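Local coordinates for protein urocanate hydratase (Paenibacillus sp. Soil724D2, PDB 7NED) that probably catalyses the NAD+-dependent hydration of thiourocanate in bacterial ergothioneine catabolism, and binds urocanate, at residues A[60-65]-A[89-94]; A[319-322]-A[328-331]. All coordinates share one frame; numbering follows the deposited sequence.

Overall arrangement
The two contacts lie in different parts of the chain, with centres 41 Å apart and nearest atoms about 22 Å apart. They sit on opposite sides of the chain's centre and do not touch. Interaction 1 comes first, in the urocanase N-terminal range. It packs the end of helix 52-64 on strand 91-95 of the mixed sheet. Interaction 2 follows in the Rossmann-like range, where helix 317-323 meets the turn before strand 333-334, an outermost strand of the parallel sheet. They share no helix, strand or sheet. Each therefore belongs to its own sheet region: the mixed sheet for interaction 1, the Rossmann-like part for interaction 2, where the Ser-319 side chain lies about 11 Å from bound NAD.

Interaction 1. Residues A[60-65]-A[89-94]; sequences RTLKEL and PLIVMA
The flat group in this contact is the peptide of Leu-90, and Leu-65 reaches it at its oxygen. Leu-65 CD2 lies 3.7 Å from Leu-90 O and approaches tilted out of the peptide plane. No aromatic ring takes part across the two segments; branched aliphatic chains do the rest. The arrangement is a helix packed on a beta sheet. Helix 52-64 lays its C-terminal end over the start of strand 91-95. That strand runs inside the mixed sheet, between the parallel strands 69-74 and 475-480.

Two leucines three residues apart reach across from the helix end. Leu-65 is the first residue to leave the helical conformation, and its CA is 8.1 Å from that of Leu-90. Its CG stands anti to the backbone N (chi1 -166°), and one branch, CD2, carries its touch. The same methyl rests 3.8 Å from Leu-90 CD2, so a single carbon meets both the backbone oxygen and the side chain of one residue. Leu-90 CB lies a little farther from it. One turn back, Leu-62 and Ile-91 cross at about a right angle and meet methyl to methyl. No hydrogen bond joins the segments; what passes directly between them is van der Waals contact of buried groups.

Helix 17-31 adds Leu-22 against Leu-90 and Ile-91, and Leu-23 against Leu-62. The backbone of Leu-90 is bonded to both Leu-71 and Asp-474, which ties it to its sheet neighbours. The second subunit is close as well: its Ser-470 packs on Pro-89 and Val-92, and its Ile-543 on Thr-61. At the Leu-62 end the contact comes down to two terminal methyls, Leu-62 CD2 and Ile-91 CD1, 4.0 Å apart.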
loop_
_atom_site.group_PDB
_atom_site.type_symbol
_atom_site.label_atom_id
_atom_site.label_comp_id
_atom_site.label_asym_id
_atom_site.label_seq_id
_atom_site.Cartn_x
_atom_site.Cartn_y
_atom_site.Cartn_z
ATOM N N ARG A 60 -11.488 12.002 -21.478
ATOM C CA ARG A 60 -12.439 11.237 -22.293
ATOM C C ARG A 60 -13.179 10.207 -21.450
ATOM O O ARG A 60 -14.411 10.079 -21.526
ATOM C CB ARG A 60 -11.728 10.535 -23.455
ATOM C CG ARG A 60 -11.297 11.457 -24.575
ATOM C CD ARG A 60 -10.810 10.656 -25.796
ATOM N NE ARG A 60 -9.643 9.846 -25.481
ATOM C CZ ARG A 60 -8.377 10.259 -25.589
ATOM N NH1 ARG A 60 -8.087 11.490 -26.030
ATOM N NH2 ARG A 60 -7.401 9.415 -25.280
ATOM N N THR A 61 -12.437 9.449 -20.646
ATOM C CA THR A 61 -13.070 8.396 -19.859
ATOM C C THR A 61 -14.112 8.954 -18.896
ATOM O O THR A 61 -15.198 8.385 -18.756
ATOM C CB THR A 61 -12.020 7.612 -19.086
ATOM O OG1 THR A 61 -11.068 7.056 -20.001
ATOM C CG2 THR A 61 -12.706 6.464 -18.305
ATOM N N LEU A 62 -13.794 10.056 -18.201
ATOM C CA LEU A 62 -14.740 10.610 -17.240
ATOM C C LEU A 62 -16.015 11.096 -17.911
ATOM O O LEU A 62 -17.079 11.058 -17.292
ATOM C CB LEU A 62 -14.119 11.785 -16.455
ATOM C CG LEU A 62 -13.210 11.380 -15.293
ATOM C CD1 LEU A 62 -12.437 12.582 -14.784
ATOM C CD2 LEU A 62 -14.067 10.794 -14.209
ATOM N N LYS A 63 -15.910 11.607 -19.125
ATOM C CA LYS A 63 -17.099 12.096 -19.819
ATOM C C LYS A 63 -18.081 10.966 -20.180
ATOM O O LYS A 63 -19.207 11.219 -20.309
ATOM C CB LYS A 63 -16.751 12.924 -21.032
ATOM C CG LYS A 63 -16.089 14.237 -20.711
ATOM C CD LYS A 63 -15.553 14.916 -21.953
ATOM C CE LYS A 63 -14.832 16.193 -21.684
ATOM N NZ LYS A 63 -14.161 16.762 -22.869
ATOM N N GLU A 64 -17.608 9.740 -20.293
ATOM C CA GLU A 64 -18.454 8.609 -20.623
ATOM C C GLU A 64 -18.701 7.590 -19.494
ATOM O O GLU A 64 -19.456 6.706 -19.640
ATOM C CB GLU A 64 -17.919 7.891 -21.845
ATOM C CG GLU A 64 -17.834 8.780 -23.076
ATOM C CD GLU A 64 -16.993 8.177 -24.141
ATOM O OE1 GLU A 64 -16.964 6.953 -24.235
ATOM O OE2 GLU A 64 -16.295 8.902 -24.855
ATOM N N LEU A 65 -18.040 7.765 -18.373
ATOM C CA LEU A 65 -18.173 6.858 -17.264
ATOM C C LEU A 65 -19.560 6.835 -16.621
ATOM O O LEU A 65 -20.096 7.828 -16.341
ATOM C CB LEU A 65 -17.142 7.199 -16.188
ATOM C CG LEU A 65 -16.842 6.233 -15.052
ATOM C CD1 LEU A 65 -16.033 5.059 -15.552
ATOM C CD2 LEU A 65 -16.077 6.985 -13.993
ATOM N N PRO A 89 -16.547 3.542 -5.405
ATOM C CA PRO A 89 -15.827 4.665 -6.023
ATOM C C PRO A 89 -15.949 4.690 -7.542
ATOM O O PRO A 89 -16.046 3.657 -8.206
ATOM C CB PRO A 89 -14.376 4.434 -5.595
ATOM C CG PRO A 89 -14.513 3.797 -4.216
ATOM C CD PRO A 89 -15.744 2.873 -4.358
ATOM N N LEU A 90 -15.969 5.913 -8.088
ATOM C CA LEU A 90 -15.873 6.080 -9.533
ATOM C C LEU A 90 -14.439 5.935 -10.000
ATOM O O LEU A 90 -14.188 5.521 -11.145
ATOM C CB LEU A 90 -16.397 7.452 -9.951
ATOM C CG LEU A 90 -17.913 7.574 -9.923
ATOM C CD1 LEU A 90 -18.229 9.076 -10.062
ATOM C CD2 LEU A 90 -18.503 6.808 -11.072
ATOM N N ILE A 91 -13.490 6.280 -9.134
ATOM C CA ILE A 91 -12.074 6.154 -9.439
ATOM C C ILE A 91 -11.377 5.546 -8.231
ATOM O O ILE A 91 -11.574 6.016 -7.102
ATOM C CB ILE A 91 -11.448 7.521 -9.777
ATOM C CG1 ILE A 91 -12.005 8.026 -11.107
ATOM C CG2 ILE A 91 -9.932 7.385 -9.897
ATOM C CD1 ILE A 91 -11.557 9.470 -11.404
ATOM N N VAL A 92 -10.546 4.524 -8.459
ATOM C CA VAL A 92 -9.527 4.163 -7.485
ATOM C C VAL A 92 -8.195 4.379 -8.172
ATOM O O VAL A 92 -8.032 4.029 -9.346
ATOM C CB VAL A 92 -9.650 2.711 -6.954
ATOM C CG1 VAL A 92 -11.020 2.519 -6.279
ATOM C CG2 VAL A 92 -9.440 1.703 -8.080
ATOM N N MET A 93 -7.246 4.963 -7.454
ATOM C CA MET A 93 -5.937 5.213 -8.035
ATOM C C MET A 93 -4.838 4.931 -7.024
ATOM O O MET A 93 -5.032 5.056 -5.810
ATOM C CB MET A 93 -5.850 6.669 -8.541
ATOM C CG MET A 93 -6.408 7.688 -7.593
ATOM S SD MET A 93 -5.711 9.329 -8.022
ATOM C CE MET A 93 -6.821 9.637 -9.375
ATOM N N ALA A 94 -3.663 4.577 -7.532
ATOM C CA ALA A 94 -2.508 4.315 -6.682
ATOM C C ALA A 94 -1.313 4.899 -7.398
ATOM O O ALA A 94 -1.040 4.523 -8.544
ATOM C CB ALA A 94 -2.330 2.811 -6.403
#

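Interaction 2. Residues A[319-322]-A[328-331]; sequences SQAK and NAFD
Phe-330 sets its CG anti to its own carbonyl carbon (chi1 -73°), which carries the ring back to the helix and against Ser-319 and Lys-322. Lys-322 has its CG anti to the backbone N (chi1 -173°) and stays extended as far as CE, which brings CB and CD to the ring at about a right angle. The bend at chi4 (88°) then turns NZ, which bonds weakly to Gln-327 O.

Both partners meet the ring at its edge. Ser-319 OG lies in the ring plane, 3.5 Å from Phe-330 CZ. Lys-322 CD is 3.8 Å from Phe-330 CE2, near the plane. Away from the ring, Ala-321 CB and Ala-329 CB meet at 4.1 Å, two small groups that let the turn come close to the helix. With the ring cut back to an alanine here, Ser-319 would probably face a gap and the Lys-322 chain would lose its support at CD.

The contact folds the turn at 329-331 back on helix 317-323, within the beta-alpha-beta connection from strand 309-312 to strand 333-334 of the Rossmann-like domain. The 3-10 turn is held by Asp-331 N bonding to Asn-328 O, 2.8 Å. Val-297 of helix 282-305 packs on Ala-321.

No hydrogen bond crosses between the segments. Van der Waals contact joins them, and Ser-319 OG faces the ring's C-H edge, which is probably mildly favourable.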
loop_
_atom_site.group_PDB
_atom_site.type_symbol
_atom_site.label_atom_id
_atom_site.label_comp_id
_atom_site.label_asym_id
_atom_site.label_seq_id
_atom_site.Cartn_x
_atom_site.Cartn_y
_atom_site.Cartn_z
ATOM N N SER A 319 15.843 15.785 7.265
ATOM C CA SER A 319 16.371 14.583 6.635
ATOM C C SER A 319 17.455 14.935 5.631
ATOM O O SER A 319 18.530 14.331 5.640
ATOM C CB SER A 319 15.245 13.787 5.959
ATOM O OG SER A 319 14.188 13.531 6.870
ATOM N N GLN A 320 17.187 15.910 4.752
ATOM C CA GLN A 320 18.200 16.312 3.778
ATOM C C GLN A 320 19.440 16.835 4.493
ATOM O O GLN A 320 20.562 16.388 4.227
ATOM C CB GLN A 320 17.643 17.363 2.818
ATOM C CG GLN A 320 16.460 16.900 1.991
ATOM C CD GLN A 320 16.872 16.027 0.820
ATOM O OE1 GLN A 320 17.880 15.310 0.890
ATOM N NE2 GLN A 320 16.100 16.077 -0.262
ATOM N N ALA A 321 19.249 17.749 5.446
ATOM C CA ALA A 321 20.391 18.313 6.158
ATOM C C ALA A 321 21.249 17.222 6.799
ATOM O O ALA A 321 22.478 17.291 6.757
ATOM C CB ALA A 321 19.914 19.310 7.221
ATOM N N LYS A 322 20.623 16.219 7.417
ATOM C CA LYS A 322 21.403 15.157 8.044
ATOM C C LYS A 322 22.237 14.416 7.010
ATOM O O LYS A 322 23.437 14.194 7.214
ATOM C CB LYS A 322 20.502 14.177 8.794
ATOM C CG LYS A 322 21.324 13.152 9.602
ATOM C CD LYS A 322 20.433 12.289 10.461
ATOM C CE LYS A 322 21.229 11.131 11.080
ATOM N NZ LYS A 322 21.826 11.581 12.368
ATOM N N ASN A 328 22.993 16.742 14.079
ATOM C CA ASN A 328 21.962 17.035 15.065
ATOM C C ASN A 328 20.722 17.670 14.425
ATOM O O ASN A 328 19.903 18.283 15.120
ATOM C CB ASN A 328 22.537 17.950 16.151
ATOM C CG ASN A 328 23.242 19.138 15.580
ATOM O OD1 ASN A 328 23.849 19.060 14.502
ATOM N ND2 ASN A 328 23.197 20.267 16.308
ATOM N N ALA A 329 20.563 17.530 13.107
ATOM C CA ALA A 329 19.415 18.139 12.446
ATOM C C ALA A 329 18.104 17.774 13.127
ATOM O O ALA A 329 17.179 18.590 13.174
ATOM C CB ALA A 329 19.387 17.739 10.965
ATOM N N PHE A 330 17.987 16.568 13.660
ATOM C CA PHE A 330 16.700 16.207 14.242
ATOM C C PHE A 330 16.537 16.697 15.677
ATOM O O PHE A 330 15.548 16.350 16.332
ATOM C CB PHE A 330 16.488 14.703 14.113
ATOM C CG PHE A 330 16.185 14.317 12.729
ATOM C CD1 PHE A 330 14.870 14.292 12.280
ATOM C CD2 PHE A 330 17.212 14.054 11.841
ATOM C CE1 PHE A 330 14.586 13.967 10.967
ATOM C CE2 PHE A 330 16.936 13.719 10.508
ATOM C CZ PHE A 330 15.609 13.674 10.079
ATOM N N ASP A 331 17.454 17.553 16.145
ATOM C CA ASP A 331 17.169 18.374 17.319
ATOM C C ASP A 331 16.028 19.351 17.048
ATOM O O ASP A 331 15.345 19.788 17.978
ATOM C CB ASP A 331 18.428 19.145 17.742
ATOM C CG ASP A 331 19.500 18.255 18.392
ATOM O OD1 ASP A 331 19.268 17.051 18.633
ATOM O OD2 ASP A 331 20.609 18.780 18.614
#